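Local coordinates for protein possible metal-dependent hydrolase (Veillonella parvula, PDB 3RPC) that is probably a metal-dependent hydrolase of the metallo-beta-lactamase superfamily, carrying two zinc ions in its active-site region, at residues 10-14 against 26-31; 5-11 against 258-264; 161-167 against 184-190. One frame throughout, in Å; residues are numbered along the deposited sequence.

Contacts 1 and 2 share I10 and R11 at the end of strand 6-11: contact 2 pairs this strand antiparallel with the C-terminal strand 261-263, and contact 1 joins its turn to the loop after strand 22-26. Their centres lie about 12 Å apart. Contact 3 belongs to the second sheet, its centre about 16 Å from that of contact 1 and about 13 Å from that of contact 2. The two sheets meet face to face, Y7 CD1 standing 3.9 Å from I188 CD1 and I26 CG2 3.8 Å from L165 CD2. Contacts 1 and 3 converge on the zinc site, the side chains of N12 and N190 each lying about 5 Å from a bound zinc ion.

Contact 1. Residues 10-14 against 26-31; sequences IRNAT and IDPFLA
A type II' beta turn from R11 to T14, closing the hairpin of strands 6-11 and 14-19 near the zinc site, packs on the loop 26-31 through R11 and T14. The guanidinium of R11 reaches A31 end-on: NH1 and NH2 both donate to A31 O, at 3.0 and 2.9 Å, with the acceptor close to the guanidinium plane. NH2 also donates to F29 O at 2.9 Å, tilted 34° from that carbonyl plane. R11 CG is anti to the backbone N (chi1 -172°) and the chain bends at chi3, which carries the group along the loop. A water completes the grip, accepting from R11 NE and donating to both R11 O and F29 O; with these bonds and one from NH1 to V52 O, the guanidinium is fixed in rotation. The guanidinium carbon CZ of R11 stands above the face of the F29 ring, 5.3 Å from its centroid, at most a weak cation-pi attraction. At the other end of the turn, T14 OG1 donates to D27 O at 2.7 Å, while T14 CG2 rests against P28 CA and L30 CD2. T14 CA makes a CA-H...O contact of 3.2 Å with I26 O. I10 N and R11 N both donate to T14 O, a classic beta bulge. D27 OD2 is hydrogen-bonded to T71 OG1 and to ND1 of the zinc ligand H77, probably helping to position it, and N12 ND2 bonds the backbone O of the ligand D76. The contact is buried; P28, L30 and A31 pack on helix 80-85, while L30 and I10 touch helix 58-62.

Contact 2. Residues 5-11 against 258-264; sequences TQYTHIR and DGETITL
T8 OG1 and T261 OG1 share a 2.7 Å hydrogen bond, with either able to donate, across a non-hydrogen-bonded backbone pair of the antiparallel strands 6-11 and 261-263. The latter is an edge strand, within the chain, of one of the two mixed sheets in the alpha-beta/beta-alpha sandwich of the metallo-beta-lactamase superfamily. On the same face, the amide end of Q6 lies against T261 CG2, with OE1 and CD both 3.6 Å away. Q6 CG sits between the backbone N and the carbonyl carbon (chi1 62°), and the extended chain rises from the sheet to pass obliquely over that methyl. Y7 and I262 form the hydrogen-bonded pair, Y7 N donating to I262 O and I262 N to Y7 O. Pairing continues past both ends of strand 261-263 through L264 N to T5 O, H9 N to E260 O, and G259 N to H9 O. L264 tucks its CG against Q6 CA and its CD1 against Y7 CB at 4.2 Å, on the face that carries Y7 and I262. That face turns to the second sheet: Y7 packs on I188 and V225, and L264 on V186 and I223. A water bridges T5 O and the terminal carboxylate atom L264 O. Farther along, the D258 carboxylate lies alongside the H9 ring, their planes 54° apart, with D258 OD1 held in a salt bridge by R237 NH1. D258 OD2 rests against the aliphatic CG of R11 at 3.5 Å. Y7, two residues before H9 on the same strand, shares a hydrogen bond of 2.8 Å between its OH and H9 ND1.

Contact 3. Residues 161-167 against 184-190; sequences PTVYLVG and PNVIIMN
V163, Y164 and L165 pair in parallel with V186, I187 and I188, as the two strands of a right-handed beta-alpha-beta unit whose crossover helix is 173-182. The tight part is this buried centre. Y164 N donates to V186 O and Y164 O accepts from I188 N, both at 2.8 Å, and V166 N extends the pairing to I188 O. On one face V163 CG1 meets I188 CD1 at 3.8 Å, and L165 CD1 lies near I188 CG2. On the other, Y164 CB lies alongside P184 CB at 3.5 Å. V166 CG2, anti to its own carbonyl carbon, stands over the centre of the Y164 ring, 3.7 Å above its plane, and also touches I187 CG2.

The end at N185, which is exposed, faces solvent and is more polar. Here the side chain of N185 turns back to accept from T162 N through OD1, in the carbonyl plane and on a lone pair, while T162 O takes both N185 N and V186 N. At the opposite, buried end, beyond L165, the pairing is looser: the backbones diverge and one water links G167 N to I188 O, another G167 O to N190 N. N190 ND2 makes a weak hydrogen bond to OD1 of D168, a ligand of both zinc ions. Strands 152-156 and 221-225 flank the pair, and Y164, P184 and I187 pack against L179 of helix 173-182.

Contact 1. Residues 10-14 against 26-31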
loop_
_atom_site.group_PDB
_atom_site.type_symbol
_atom_site.label_atom_id
_atom_site.label_comp_id
_atom_site.label_asym_id
_atom_site.label_seq_id
_atom_site.Cartn_x
_atom_site.Cartn_y
_atom_site.Cartn_z
ATOM N N ILE A 10 4.940 3.508 26.593
ATOM C CA ILE A 10 6.153 4.179 27.083
ATOM C C ILE A 10 6.073 5.690 26.834
ATOM O O ILE A 10 5.946 6.471 27.776
ATOM C CB ILE A 10 7.447 3.565 26.502
ATOM C CG1 ILE A 10 7.533 2.073 26.848
ATOM C CG2 ILE A 10 8.684 4.301 27.034
ATOM C CD1 ILE A 10 7.543 1.776 28.334
ATOM N N ARG A 11 6.107 6.102 25.570
ATOM C CA ARG A 11 6.088 7.533 25.259
ATOM C C ARG A 11 5.948 7.702 23.755
ATOM O O ARG A 11 6.645 7.048 23.011
ATOM C CB ARG A 11 7.376 8.214 25.749
ATOM C CG ARG A 11 7.326 9.750 25.621
ATOM C CD ARG A 11 8.662 10.402 26.014
ATOM N NE ARG A 11 9.749 9.946 25.155
ATOM C CZ ARG A 11 11.030 10.262 25.332
ATOM N NH1 ARG A 11 11.395 11.057 26.332
ATOM N NH2 ARG A 11 11.954 9.784 24.501
ATOM N N ASN A 12 5.056 8.600 23.335
ATOM C CA ASN A 12 4.738 8.800 21.910
ATOM C C ASN A 12 4.203 7.506 21.280
ATOM O O ASN A 12 3.140 7.034 21.678
ATOM C CB ASN A 12 5.935 9.358 21.130
ATOM C CG ASN A 12 5.522 10.018 19.816
ATOM O OD1 ASN A 12 4.536 10.768 19.767
ATOM N ND2 ASN A 12 6.271 9.758 18.757
ATOM N N ALA A 13 4.939 6.924 20.336
ATOM C CA ALA A 13 4.544 5.641 19.746
ATOM C C ALA A 13 5.358 4.474 20.309
ATOM O O ALA A 13 5.218 3.340 19.862
ATOM C CB ALA A 13 4.681 5.679 18.216
ATOM N N THR A 14 6.202 4.754 21.298
ATOM C CA THR A 14 7.045 3.717 21.880
ATOM C C THR A 14 6.253 2.963 22.935
ATOM O O THR A 14 5.653 3.568 23.815
ATOM C CB THR A 14 8.304 4.319 22.534
ATOM O OG1 THR A 14 9.015 5.110 21.577
ATOM C CG2 THR A 14 9.232 3.222 23.081
ATOM N N ILE A 26 8.391 -1.542 20.655
ATOM C CA ILE A 26 7.866 -0.929 19.440
ATOM C C ILE A 26 8.352 0.511 19.282
ATOM O O ILE A 26 8.274 1.308 20.221
ATOM C CB ILE A 26 6.332 -0.962 19.465
ATOM C CG1 ILE A 26 5.845 -2.406 19.333
ATOM C CG2 ILE A 26 5.747 -0.096 18.347
ATOM C CD1 ILE A 26 4.378 -2.595 19.680
ATOM N N ASP A 27 8.877 0.810 18.092
ATOM C CA ASP A 27 9.215 2.168 17.665
ATOM C C ASP A 27 9.906 2.996 18.755
ATOM O O ASP A 27 9.403 4.049 19.156
ATOM C CB ASP A 27 7.956 2.879 17.145
ATOM C CG ASP A 27 7.496 2.332 15.797
ATOM O OD1 ASP A 27 8.075 1.341 15.319
ATOM O OD2 ASP A 27 6.536 2.885 15.219
ATOM N N PRO A 28 11.086 2.545 19.200
ATOM C CA PRO A 28 11.769 3.204 20.321
ATOM C C PRO A 28 12.418 4.539 19.948
ATOM O O PRO A 28 13.381 4.581 19.168
ATOM C CB PRO A 28 12.843 2.183 20.711
ATOM C CG PRO A 28 13.170 1.521 19.410
ATOM C CD PRO A 28 11.834 1.364 18.731
ATOM N N PHE A 29 11.870 5.608 20.519
ATOM C CA PHE A 29 12.393 6.957 20.419
ATOM C C PHE A 29 12.679 7.315 21.864
ATOM O O PHE A 29 11.761 7.609 22.624
ATOM C CB PHE A 29 11.291 7.841 19.810
ATOM C CG PHE A 29 11.489 9.334 19.971
ATOM C CD1 PHE A 29 12.734 9.930 19.807
ATOM C CD2 PHE A 29 10.394 10.154 20.223
ATOM C CE1 PHE A 29 12.887 11.310 19.936
ATOM C CE2 PHE A 29 10.538 11.529 20.341
ATOM C CZ PHE A 29 11.783 12.109 20.198
ATOM N N LEU A 30 13.947 7.225 22.252
ATOM C CA LEU A 30 14.289 7.156 23.676
ATOM C C LEU A 30 15.025 8.378 24.236
ATOM O O LEU A 30 15.446 8.367 25.398
ATOM C CB LEU A 30 15.075 5.861 23.971
ATOM C CG LEU A 30 14.389 4.566 23.513
ATOM C CD1 LEU A 30 15.210 3.329 23.904
ATOM C CD2 LEU A 30 12.972 4.478 24.079
ATOM N N ALA A 31 15.170 9.429 23.436
ATOM C CA ALA A 31 15.956 10.600 23.842
ATOM C C ALA A 31 15.439 11.259 25.115
ATOM O O ALA A 31 14.234 11.287 25.371
ATOM C CB ALA A 31 15.996 11.627 22.704
HETATM O O HOH W 1 9.123 8.294 22.833
#

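Contact 2. Residues 5-11 against 258-264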
loop_
_atom_site.group_PDB
_atom_site.type_symbol
_atom_site.label_atom_id
_atom_site.label_comp_id
_atom_site.label_asym_id
_atom_site.label_seq_id
_atom_site.Cartn_x
_atom_site.Cartn_y
_atom_site.Cartn_z
ATOM N N THR A 5 -0.395 -11.325 28.529
ATOM C CA THR A 5 -0.525 -10.517 27.319
ATOM C C THR A 5 -0.991 -9.107 27.648
ATOM O O THR A 5 -2.054 -8.914 28.236
ATOM C CB THR A 5 -1.459 -11.181 26.296
ATOM O OG1 THR A 5 -0.916 -12.460 25.945
ATOM C CG2 THR A 5 -1.581 -10.325 25.041
ATOM N N GLN A 6 -0.182 -8.124 27.264
ATOM C CA GLN A 6 -0.388 -6.759 27.710
ATOM C C GLN A 6 0.367 -5.769 26.837
ATOM O O GLN A 6 1.313 -6.135 26.123
ATOM C CB GLN A 6 0.089 -6.607 29.159
ATOM C CG GLN A 6 1.579 -6.882 29.328
ATOM C CD GLN A 6 2.080 -6.564 30.716
ATOM O OE1 GLN A 6 1.452 -6.927 31.712
ATOM N NE2 GLN A 6 3.200 -5.857 30.791
ATOM N N TYR A 7 -0.060 -4.512 26.912
ATOM C CA TYR A 7 0.639 -3.418 26.260
ATOM C C TYR A 7 1.013 -2.384 27.312
ATOM O O TYR A 7 0.147 -1.840 27.997
ATOM C CB TYR A 7 -0.224 -2.784 25.150
ATOM C CG TYR A 7 0.425 -1.560 24.538
ATOM C CD1 TYR A 7 1.469 -1.687 23.630
ATOM C CD2 TYR A 7 0.018 -0.278 24.890
ATOM C CE1 TYR A 7 2.088 -0.574 23.087
ATOM C CE2 TYR A 7 0.628 0.841 24.345
ATOM C CZ TYR A 7 1.664 0.686 23.447
ATOM O OH TYR A 7 2.284 1.795 22.921
ATOM N N THR A 8 2.306 -2.131 27.455
ATOM C CA THR A 8 2.772 -1.069 28.324
ATOM C C THR A 8 3.155 0.120 27.469
ATOM O O THR A 8 4.091 0.048 26.667
ATOM C CB THR A 8 3.995 -1.504 29.147
ATOM O OG1 THR A 8 3.624 -2.579 30.022
ATOM C CG2 THR A 8 4.506 -0.336 29.970
ATOM N N HIS A 9 2.427 1.219 27.616
ATOM C CA HIS A 9 2.786 2.394 26.856
ATOM C C HIS A 9 4.023 3.053 27.444
ATOM O O HIS A 9 4.149 3.132 28.662
ATOM C CB HIS A 9 1.658 3.414 26.782
ATOM C CG HIS A 9 1.939 4.462 25.767
ATOM N ND1 HIS A 9 2.273 4.136 24.471
ATOM C CD2 HIS A 9 2.025 5.810 25.858
ATOM C CE1 HIS A 9 2.523 5.242 23.797
ATOM N NE2 HIS A 9 2.380 6.270 24.614
ATOM N N ILE A 10 4.940 3.508 26.593
ATOM C CA ILE A 10 6.153 4.179 27.083
ATOM C C ILE A 10 6.073 5.690 26.834
ATOM O O ILE A 10 5.946 6.471 27.776
ATOM C CB ILE A 10 7.447 3.565 26.502
ATOM C CG1 ILE A 10 7.533 2.073 26.848
ATOM C CG2 ILE A 10 8.684 4.301 27.034
ATOM C CD1 ILE A 10 7.543 1.776 28.334
ATOM N N ARG A 11 6.107 6.102 25.570
ATOM C CA ARG A 11 6.088 7.533 25.259
ATOM C C ARG A 11 5.948 7.702 23.755
ATOM O O ARG A 11 6.645 7.048 23.011
ATOM C CB ARG A 11 7.376 8.214 25.749
ATOM C CG ARG A 11 7.326 9.750 25.621
ATOM C CD ARG A 11 8.662 10.402 26.014
ATOM N NE ARG A 11 9.749 9.946 25.155
ATOM C CZ ARG A 11 11.030 10.262 25.332
ATOM N NH1 ARG A 11 11.395 11.057 26.332
ATOM N NH2 ARG A 11 11.954 9.784 24.501
ATOM N N ASP A 258 1.943 7.672 29.883
ATOM C CA ASP A 258 3.285 7.143 29.701
ATOM C C ASP A 258 3.597 6.247 30.889
ATOM O O ASP A 258 3.487 6.687 32.036
ATOM C CB ASP A 258 4.296 8.285 29.637
ATOM C CG ASP A 258 4.212 9.086 28.339
ATOM O OD1 ASP A 258 3.390 8.749 27.453
ATOM O OD2 ASP A 258 4.996 10.052 28.197
ATOM N N GLY A 259 3.993 5.003 30.618
ATOM C CA GLY A 259 4.338 4.049 31.665
ATOM C C GLY A 259 3.184 3.149 32.079
ATOM O O GLY A 259 3.384 2.185 32.817
ATOM N N GLU A 260 1.976 3.451 31.605
ATOM C CA GLU A 260 0.797 2.672 31.980
ATOM C C GLU A 260 0.677 1.349 31.230
ATOM O O GLU A 260 0.899 1.284 30.022
ATOM C CB GLU A 260 -0.481 3.495 31.759
ATOM C CG GLU A 260 -1.766 2.734 32.052
ATOM C CD GLU A 260 -3.009 3.601 31.905
ATOM O OE1 GLU A 260 -2.887 4.843 31.816
ATOM O OE2 GLU A 260 -4.122 3.033 31.873
ATOM N N THR A 261 0.299 0.299 31.950
ATOM C CA THR A 261 0.089 -1.013 31.357
ATOM C C THR A 261 -1.393 -1.336 31.220
ATOM O O THR A 261 -2.182 -1.134 32.152
ATOM C CB THR A 261 0.758 -2.101 32.212
ATOM O OG1 THR A 261 2.174 -1.897 32.202
ATOM C CG2 THR A 261 0.441 -3.497 31.672
ATOM N N ILE A 262 -1.763 -1.827 30.041
ATOM C CA ILE A 262 -3.118 -2.292 29.766
ATOM C C ILE A 262 -3.077 -3.789 29.480
ATOM O O ILE A 262 -2.369 -4.237 28.578
ATOM C CB ILE A 262 -3.721 -1.568 28.548
ATOM C CG1 ILE A 262 -3.760 -0.063 28.805
ATOM C CG2 ILE A 262 -5.110 -2.111 28.234
ATOM C CD1 ILE A 262 -4.133 0.761 27.584
ATOM N N THR A 263 -3.820 -4.563 30.271
ATOM C CA THR A 263 -3.906 -6.005 30.072
ATOM C C THR A 263 -4.836 -6.289 28.900
ATOM O O THR A 263 -5.930 -5.738 28.831
ATOM C CB THR A 263 -4.425 -6.711 31.343
ATOM O OG1 THR A 263 -3.490 -6.516 32.413
ATOM C CG2 THR A 263 -4.597 -8.209 31.094
ATOM N N LEU A 264 -4.392 -7.127 27.968
ATOM C CA LEU A 264 -5.139 -7.365 26.736
ATOM C C LEU A 264 -5.948 -8.658 26.779
ATOM O O LEU A 264 -5.743 -9.528 27.624
ATOM C CB LEU A 264 -4.194 -7.380 25.530
ATOM C CG LEU A 264 -3.345 -6.117 25.347
ATOM C CD1 LEU A 264 -2.411 -6.248 24.150
ATOM C CD2 LEU A 264 -4.215 -4.880 25.226
ATOM O OXT LEU A 264 -6.832 -8.858 25.948
HETATM O O HOH W 2 -4.020 -10.802 28.987
HETATM O O HOH W 3 2.978 9.571 24.932
#

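Contact 3. Residues 161-167 against 184-190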
loop_
_atom_site.group_PDB
_atom_site.type_symbol
_atom_site.label_atom_id
_atom_site.label_comp_id
_atom_site.label_asym_id
_atom_site.label_seq_id
_atom_site.Cartn_x
_atom_site.Cartn_y
_atom_site.Cartn_z
ATOM N N PRO A 161 -5.338 -12.302 21.782
ATOM C CA PRO A 161 -6.000 -11.290 20.957
ATOM C C PRO A 161 -5.113 -10.925 19.781
ATOM O O PRO A 161 -3.899 -10.812 19.930
ATOM C CB PRO A 161 -6.135 -10.088 21.907
ATOM C CG PRO A 161 -5.070 -10.302 22.949
ATOM C CD PRO A 161 -4.993 -11.797 23.126
ATOM N N THR A 162 -5.717 -10.762 18.612
ATOM C CA THR A 162 -4.994 -10.235 17.475
ATOM C C THR A 162 -4.828 -8.740 17.691
ATOM O O THR A 162 -5.792 -8.041 17.989
ATOM C CB THR A 162 -5.754 -10.505 16.182
ATOM O OG1 THR A 162 -5.756 -11.916 15.938
ATOM C CG2 THR A 162 -5.101 -9.779 15.010
ATOM N N VAL A 163 -3.593 -8.269 17.566
ATOM C CA VAL A 163 -3.258 -6.877 17.824
ATOM C C VAL A 163 -2.880 -6.174 16.526
ATOM O O VAL A 163 -2.012 -6.643 15.789
ATOM C CB VAL A 163 -2.081 -6.772 18.812
ATOM C CG1 VAL A 163 -1.720 -5.321 19.067
ATOM C CG2 VAL A 163 -2.419 -7.490 20.115
ATOM N N TYR A 164 -3.529 -5.038 16.254
ATOM C CA TYR A 164 -3.237 -4.247 15.060
ATOM C C TYR A 164 -2.527 -2.973 15.486
ATOM O O TYR A 164 -3.146 -2.072 16.054
ATOM C CB TYR A 164 -4.541 -3.907 14.319
ATOM C CG TYR A 164 -4.402 -3.127 13.024
ATOM C CD1 TYR A 164 -3.181 -3.012 12.354
ATOM C CD2 TYR A 164 -5.510 -2.495 12.468
ATOM C CE1 TYR A 164 -3.082 -2.292 11.151
ATOM C CE2 TYR A 164 -5.417 -1.783 11.299
ATOM C CZ TYR A 164 -4.212 -1.672 10.644
ATOM O OH TYR A 164 -4.166 -0.946 9.464
ATOM N N LEU A 165 -1.221 -2.914 15.240
ATOM C CA LEU A 165 -0.441 -1.697 15.411
ATOM C C LEU A 165 -0.589 -0.928 14.106
ATOM O O LEU A 165 0.018 -1.261 13.095
ATOM C CB LEU A 165 1.021 -2.064 15.668
ATOM C CG LEU A 165 2.024 -0.933 15.839
ATOM C CD1 LEU A 165 1.878 -0.279 17.204
ATOM C CD2 LEU A 165 3.439 -1.502 15.678
ATOM N N VAL A 166 -1.434 0.095 14.109
ATOM C CA VAL A 166 -1.836 0.708 12.843
ATOM C C VAL A 166 -0.694 1.474 12.165
ATOM O O VAL A 166 -0.551 1.451 10.931
ATOM C CB VAL A 166 -3.037 1.635 13.046
ATOM C CG1 VAL A 166 -3.467 2.259 11.707
ATOM C CG2 VAL A 166 -4.192 0.851 13.658
ATOM N N GLY A 167 0.111 2.157 12.978
ATOM C CA GLY A 167 1.265 2.887 12.479
ATOM C C GLY A 167 0.979 4.313 12.040
ATOM O O GLY A 167 -0.136 4.820 12.182
ATOM N N PRO A 184 -8.814 -7.536 14.014
ATOM C CA PRO A 184 -8.076 -7.351 15.268
ATOM C C PRO A 184 -8.972 -7.098 16.478
ATOM O O PRO A 184 -10.000 -6.409 16.376
ATOM C CB PRO A 184 -7.189 -6.131 14.988
ATOM C CG PRO A 184 -7.876 -5.406 13.857
ATOM C CD PRO A 184 -8.521 -6.482 13.025
ATOM N N ASN A 185 -8.560 -7.659 17.611
ATOM C CA ASN A 185 -9.261 -7.502 18.880
ATOM C C ASN A 185 -8.723 -6.326 19.685
ATOM O O ASN A 185 -9.403 -5.820 20.578
ATOM C CB ASN A 185 -9.137 -8.791 19.696
ATOM C CG ASN A 185 -9.487 -10.019 18.884
ATOM O OD1 ASN A 185 -8.621 -10.825 18.563
ATOM N ND2 ASN A 185 -10.759 -10.157 18.527
ATOM N N VAL A 186 -7.495 -5.913 19.370
ATOM C CA VAL A 186 -6.847 -4.765 20.009
ATOM C C VAL A 186 -6.266 -3.901 18.905
ATOM O O VAL A 186 -5.600 -4.421 18.007
ATOM C CB VAL A 186 -5.711 -5.214 20.955
ATOM C CG1 VAL A 186 -4.999 -3.999 21.580
ATOM C CG2 VAL A 186 -6.260 -6.130 22.035
ATOM N N ILE A 187 -6.530 -2.599 18.950
ATOM C CA ILE A 187 -6.099 -1.708 17.879
ATOM C C ILE A 187 -5.357 -0.518 18.465
ATOM O O ILE A 187 -5.947 0.294 19.178
ATOM C CB ILE A 187 -7.315 -1.234 17.050
ATOM C CG1 ILE A 187 -8.076 -2.459 16.517
ATOM C CG2 ILE A 187 -6.879 -0.297 15.917
ATOM C CD1 ILE A 187 -9.400 -2.108 15.819
ATOM N N ILE A 188 -4.060 -0.433 18.183
ATOM C CA ILE A 188 -3.214 0.621 18.727
ATOM C C ILE A 188 -3.039 1.674 17.634
ATOM O O ILE A 188 -2.477 1.382 16.574
ATOM C CB ILE A 188 -1.841 0.059 19.162
ATOM C CG1 ILE A 188 -2.029 -1.039 20.210
ATOM C CG2 ILE A 188 -0.960 1.162 19.714
ATOM C CD1 ILE A 188 -0.771 -1.864 20.454
HETATM N N MSE A 189 -3.539 2.884 17.894
HETATM C CA MSE A 189 -3.635 3.945 16.891
HETATM C C MSE A 189 -2.811 5.165 17.265
HETATM O O MSE A 189 -2.789 5.566 18.432
HETATM C CB MSE A 189 -5.087 4.416 16.774
HETATM C CG MSE A 189 -6.118 3.326 16.575
HETATM SE SE MSE A 189 -7.906 4.120 16.600
HETATM C CE MSE A 189 -7.753 5.335 15.074
ATOM N N ASN A 190 -2.144 5.752 16.279
ATOM C CA ASN A 190 -1.387 6.984 16.464
ATOM C C ASN A 190 -2.296 8.173 16.172
ATOM O O ASN A 190 -2.563 8.487 15.009
ATOM C CB ASN A 190 -0.168 6.981 15.544
ATOM C CG ASN A 190 0.864 5.946 15.971
ATOM O OD1 ASN A 190 0.849 5.491 17.122
ATOM N ND2 ASN A 190 1.766 5.575 15.064
HETATM O O HOH W 4 -2.495 4.926 13.618
HETATM O O HOH W 5 -0.100 2.520 15.764
#